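Long-range contact in YHR177W (Saccharomyces cerevisiae, PDB 4M8B), which probably binds DNA through its WOPR domain, a fungal transcription-factor module to which this chain belongs: residues C[10-15]-C[156-161]. Sequence-based numbering, arbitrary orientation.
Sequences YGYIDD and LRRPSE
R158 reaches across to D15 and forms a salt bridge, its NH2 2.8 Å from D15 OD1, with carboxylate and guanidinium planes nearly perpendicular at 87°. D15 OD1 lies at the guanidinium edge, near its plane, while D14 CB sits over one face, 3.7 Å from R158 NE. The arginine chain is bent at chi3, which turns NE off the line of its otherwise extended chain. D18 of helix 16-28 takes NE, and E161 adds a longer, purely electrostatic contact to NH1, so this one cation is gathered among three carboxylates, which would be expected to keep them charged.

One backbone hydrogen bond joins the segments: Y12 N gives its hydrogen to R157 O at 2.9 Å, bent to 141° at the hydrogen, with the donor above the carbonyl plane. R157 O also lies close to G11 CA, and the backbone angles of G11 are ones that favour glycine. In return Y12 O receives a CA-H...O contact from R158 CA at 3.4 Å.

Apolar contacts fill in on both sides of this backbone pairing. Y12 CB meets L156 CB at 3.9 Å, while the Y12 ring, its CG anti to the backbone N (chi1 173°), packs edge-to-face with Y146. I13 CD1 touches P159 CG at 3.8 Å, the two side chains crossing at about a right angle; P159 also rests on V22 and I13 on L19, both of helix 16-28.

D15 is the N-cap residue of that helix, its OD1 also accepting a weak hydrogen bond from D18 N. The contact thus joins the loop between strand 9-10 and helix 16-28 to the one following helix 148-153, a salt-bridge network at a helix N-terminus within the WOPR domain.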
ATOM      1  N   TYR C  10      -2.223   8.594  -6.886  1.00 21.45           N
ATOM      2  CA  TYR C  10      -3.370   7.760  -7.214  1.00 19.23           C
ATOM      3  C   TYR C  10      -2.982   6.682  -8.214  1.00 26.87           C
ATOM      4  O   TYR C  10      -2.267   6.954  -9.179  1.00 32.81           O
ATOM      5  CB  TYR C  10      -4.501   8.616  -7.789  1.00 15.07           C
ATOM      6  CG  TYR C  10      -4.985   9.688  -6.849  1.00 21.59           C
ATOM      7  CD1 TYR C  10      -4.279  10.872  -6.692  1.00 27.14           C
ATOM      8  CD2 TYR C  10      -6.151   9.520  -6.115  1.00 24.67           C
ATOM      9  CE1 TYR C  10      -4.718  11.858  -5.829  1.00 18.84           C
ATOM     10  CE2 TYR C  10      -6.599  10.500  -5.251  1.00 20.22           C
ATOM     11  CZ  TYR C  10      -5.877  11.666  -5.111  1.00 29.06           C
ATOM     12  OH  TYR C  10      -6.314  12.646  -4.250  1.00 31.71           O
ATOM     13  N   GLY C  11      -3.458   5.462  -7.983  1.00 21.12           N
ATOM     14  CA  GLY C  11      -3.222   4.374  -8.910  1.00 23.88           C
ATOM     15  C   GLY C  11      -3.212   3.002  -8.265  1.00 35.70           C
ATOM     16  O   GLY C  11      -3.800   2.797  -7.201  1.00 25.04           O
ATOM     17  N   TYR C  12      -2.541   2.061  -8.925  1.00 26.33           N
ATOM     18  CA  TYR C  12      -2.436   0.691  -8.439  1.00 24.50           C
ATOM     19  C   TYR C  12      -1.014   0.162  -8.598  1.00 31.33           C
ATOM     20  O   TYR C  12      -0.423   0.267  -9.673  1.00 24.65           O
ATOM     21  CB  TYR C  12      -3.409  -0.216  -9.191  1.00 27.11           C
ATOM     22  CG  TYR C  12      -3.244  -1.677  -8.857  1.00 35.61           C
ATOM     23  CD1 TYR C  12      -3.750  -2.195  -7.674  1.00 39.90           C
ATOM     24  CD2 TYR C  12      -2.583  -2.539  -9.721  1.00 33.29           C
ATOM     25  CE1 TYR C  12      -3.603  -3.534  -7.358  1.00 52.01           C
ATOM     26  CE2 TYR C  12      -2.429  -3.881  -9.414  1.00 37.01           C
ATOM     27  CZ  TYR C  12      -2.942  -4.372  -8.230  1.00 49.28           C
ATOM     28  OH  TYR C  12      -2.795  -5.704  -7.910  1.00 47.40           O
ATOM     29  N   ILE C  13      -0.469  -0.409  -7.528  1.00 26.22           N
ATOM     30  CA  ILE C  13       0.886  -0.947  -7.559  1.00 24.57           C
ATOM     31  C   ILE C  13       0.862  -2.440  -7.877  1.00 37.94           C
ATOM     32  O   ILE C  13       0.212  -3.216  -7.176  1.00 36.65           O
ATOM     33  CB  ILE C  13       1.608  -0.730  -6.216  1.00 27.50           C
ATOM     34  CG1 ILE C  13       1.540   0.744  -5.805  1.00 26.79           C
ATOM     35  CG2 ILE C  13       3.045  -1.222  -6.294  1.00 28.39           C
ATOM     36  CD1 ILE C  13       1.908   1.714  -6.907  1.00 24.24           C
ATOM     37  N   ASP C  14       1.567  -2.840  -8.933  1.00 32.66           N
ATOM     38  CA  ASP C  14       1.614  -4.248  -9.321  1.00 38.03           C
ATOM     39  C   ASP C  14       3.000  -4.862  -9.125  1.00 44.98           C
ATOM     40  O   ASP C  14       3.128  -5.955  -8.572  1.00 43.27           O
ATOM     41  CB  ASP C  14       1.155  -4.430 -10.769  1.00 38.39           C
ATOM     42  CG  ASP C  14       1.004  -5.889 -11.147  1.00 52.59           C
ATOM     43  OD1 ASP C  14      -0.065  -6.468 -10.862  1.00 70.39           O
ATOM     44  OD2 ASP C  14       1.954  -6.460 -11.724  1.00 59.47           O
ATOM     45  N   ASP C  15       4.033  -4.155  -9.575  1.00 33.42           N
ATOM     46  CA  ASP C  15       5.402  -4.659  -9.486  1.00 32.59           C
ATOM     47  C   ASP C  15       6.394  -3.591  -9.023  1.00 34.97           C
ATOM     48  O   ASP C  15       6.002  -2.484  -8.657  1.00 41.96           O
ATOM     49  CB  ASP C  15       5.848  -5.246 -10.828  1.00 35.14           C
ATOM     50  CG  ASP C  15       6.009  -4.189 -11.906  1.00 49.86           C
ATOM     51  OD1 ASP C  15       5.286  -3.172 -11.859  1.00 51.32           O
ATOM     52  OD2 ASP C  15       6.857  -4.374 -12.803  1.00 52.98           O
ATOM     53  N   LEU C 156      -8.221   1.240 -12.192  1.00 58.87           N
ATOM     54  CA  LEU C 156      -7.120   1.979 -11.581  1.00 53.63           C
ATOM     55  C   LEU C 156      -5.878   1.925 -12.473  1.00 41.76           C
ATOM     56  O   LEU C 156      -5.592   0.900 -13.093  1.00 38.90           O
ATOM     57  CB  LEU C 156      -6.805   1.430 -10.187  1.00 36.41           C
ATOM     58  CG  LEU C 156      -7.920   1.574  -9.147  1.00 28.29           C
ATOM     59  CD1 LEU C 156      -7.583   0.823  -7.866  1.00 24.32           C
ATOM     60  CD2 LEU C 156      -8.179   3.039  -8.852  1.00 34.21           C
ATOM     61  N   ARG C 157      -5.149   3.034 -12.539  1.00 33.44           N
ATOM     62  CA  ARG C 157      -3.972   3.128 -13.398  1.00 26.22           C
ATOM     63  C   ARG C 157      -2.674   2.835 -12.650  1.00 39.98           C
ATOM     64  O   ARG C 157      -2.439   3.353 -11.557  1.00 33.41           O
ATOM     65  CB  ARG C 157      -3.886   4.517 -14.035  1.00 33.66           C
ATOM     66  CG  ARG C 157      -5.112   4.918 -14.836  1.00 62.23           C
ATOM     67  CD  ARG C 157      -4.880   6.226 -15.568  1.00 55.08           C
ATOM     68  NE  ARG C 157      -3.797   6.119 -16.542  1.00 61.19           N
ATOM     69  CZ  ARG C 157      -3.277   7.150 -17.198  1.00 67.83           C
ATOM     70  NH1 ARG C 157      -3.738   8.375 -16.984  1.00 52.91           N
ATOM     71  NH2 ARG C 157      -2.293   6.956 -18.067  1.00 65.70           N
ATOM     72  N   ARG C 158      -1.831   2.003 -13.251  1.00 27.00           N
ATOM     73  CA  ARG C 158      -0.498   1.765 -12.722  1.00 26.28           C
ATOM     74  C   ARG C 158       0.379   2.969 -13.035  1.00 28.21           C
ATOM     75  O   ARG C 158       0.251   3.568 -14.102  1.00 32.08           O
ATOM     76  CB  ARG C 158       0.101   0.506 -13.344  1.00 25.49           C
ATOM     77  CG  ARG C 158      -0.737  -0.744 -13.147  1.00 33.55           C
ATOM     78  CD  ARG C 158      -0.113  -1.927 -13.862  1.00 32.55           C
ATOM     79  NE  ARG C 158       1.322  -2.014 -13.604  1.00 38.51           N
ATOM     80  CZ  ARG C 158       2.146  -2.845 -14.232  1.00 39.37           C
ATOM     81  NH1 ARG C 158       1.682  -3.668 -15.161  1.00 35.00           N
ATOM     82  NH2 ARG C 158       3.438  -2.847 -13.932  1.00 30.63           N
ATOM     83  N   PRO C 159       1.262   3.340 -12.095  1.00 28.41           N
ATOM     84  CA  PRO C 159       2.203   4.439 -12.332  1.00 42.09           C
ATOM     85  C   PRO C 159       3.027   4.217 -13.601  1.00 35.60           C
ATOM     86  O   PRO C 159       3.256   5.165 -14.349  1.00 35.94           O
ATOM     87  CB  PRO C 159       3.105   4.397 -11.094  1.00 32.76           C
ATOM     88  CG  PRO C 159       2.237   3.810 -10.024  1.00 29.84           C
ATOM     89  CD  PRO C 159       1.358   2.808 -10.723  1.00 28.61           C
ATOM     90  N   SER C 160       3.449   2.979 -13.841  1.00 25.58           N
ATOM     91  CA  SER C 160       4.289   2.656 -14.995  1.00 30.31           C
ATOM     92  C   SER C 160       3.551   2.754 -16.330  1.00 31.43           C
ATOM     93  O   SER C 160       4.172   2.707 -17.390  1.00 35.91           O
ATOM     94  CB  SER C 160       4.917   1.267 -14.837  1.00 30.69           C
ATOM     95  OG  SER C 160       3.925   0.263 -14.728  1.00 39.77           O
ATOM     96  N   GLU C 161       2.230   2.887 -16.276  1.00 29.84           N
ATOM     97  CA  GLU C 161       1.424   3.079 -17.479  1.00 22.32           C
ATOM     98  C   GLU C 161       0.733   4.437 -17.432  1.00 34.37           C
ATOM     99  O   GLU C 161      -0.283   4.658 -18.091  1.00 38.04           O
ATOM    100  CB  GLU C 161       0.390   1.959 -17.620  1.00 19.80           C
ATOM    101  CG  GLU C 161       1.000   0.568 -17.690  1.00 33.72           C
ATOM    102  CD  GLU C 161      -0.045  -0.529 -17.786  1.00 51.56           C
ATOM    103  OE1 GLU C 161      -1.248  -0.203 -17.878  1.00 60.89           O
ATOM    104  OE2 GLU C 161       0.337  -1.719 -17.768  1.00 58.97           O
TER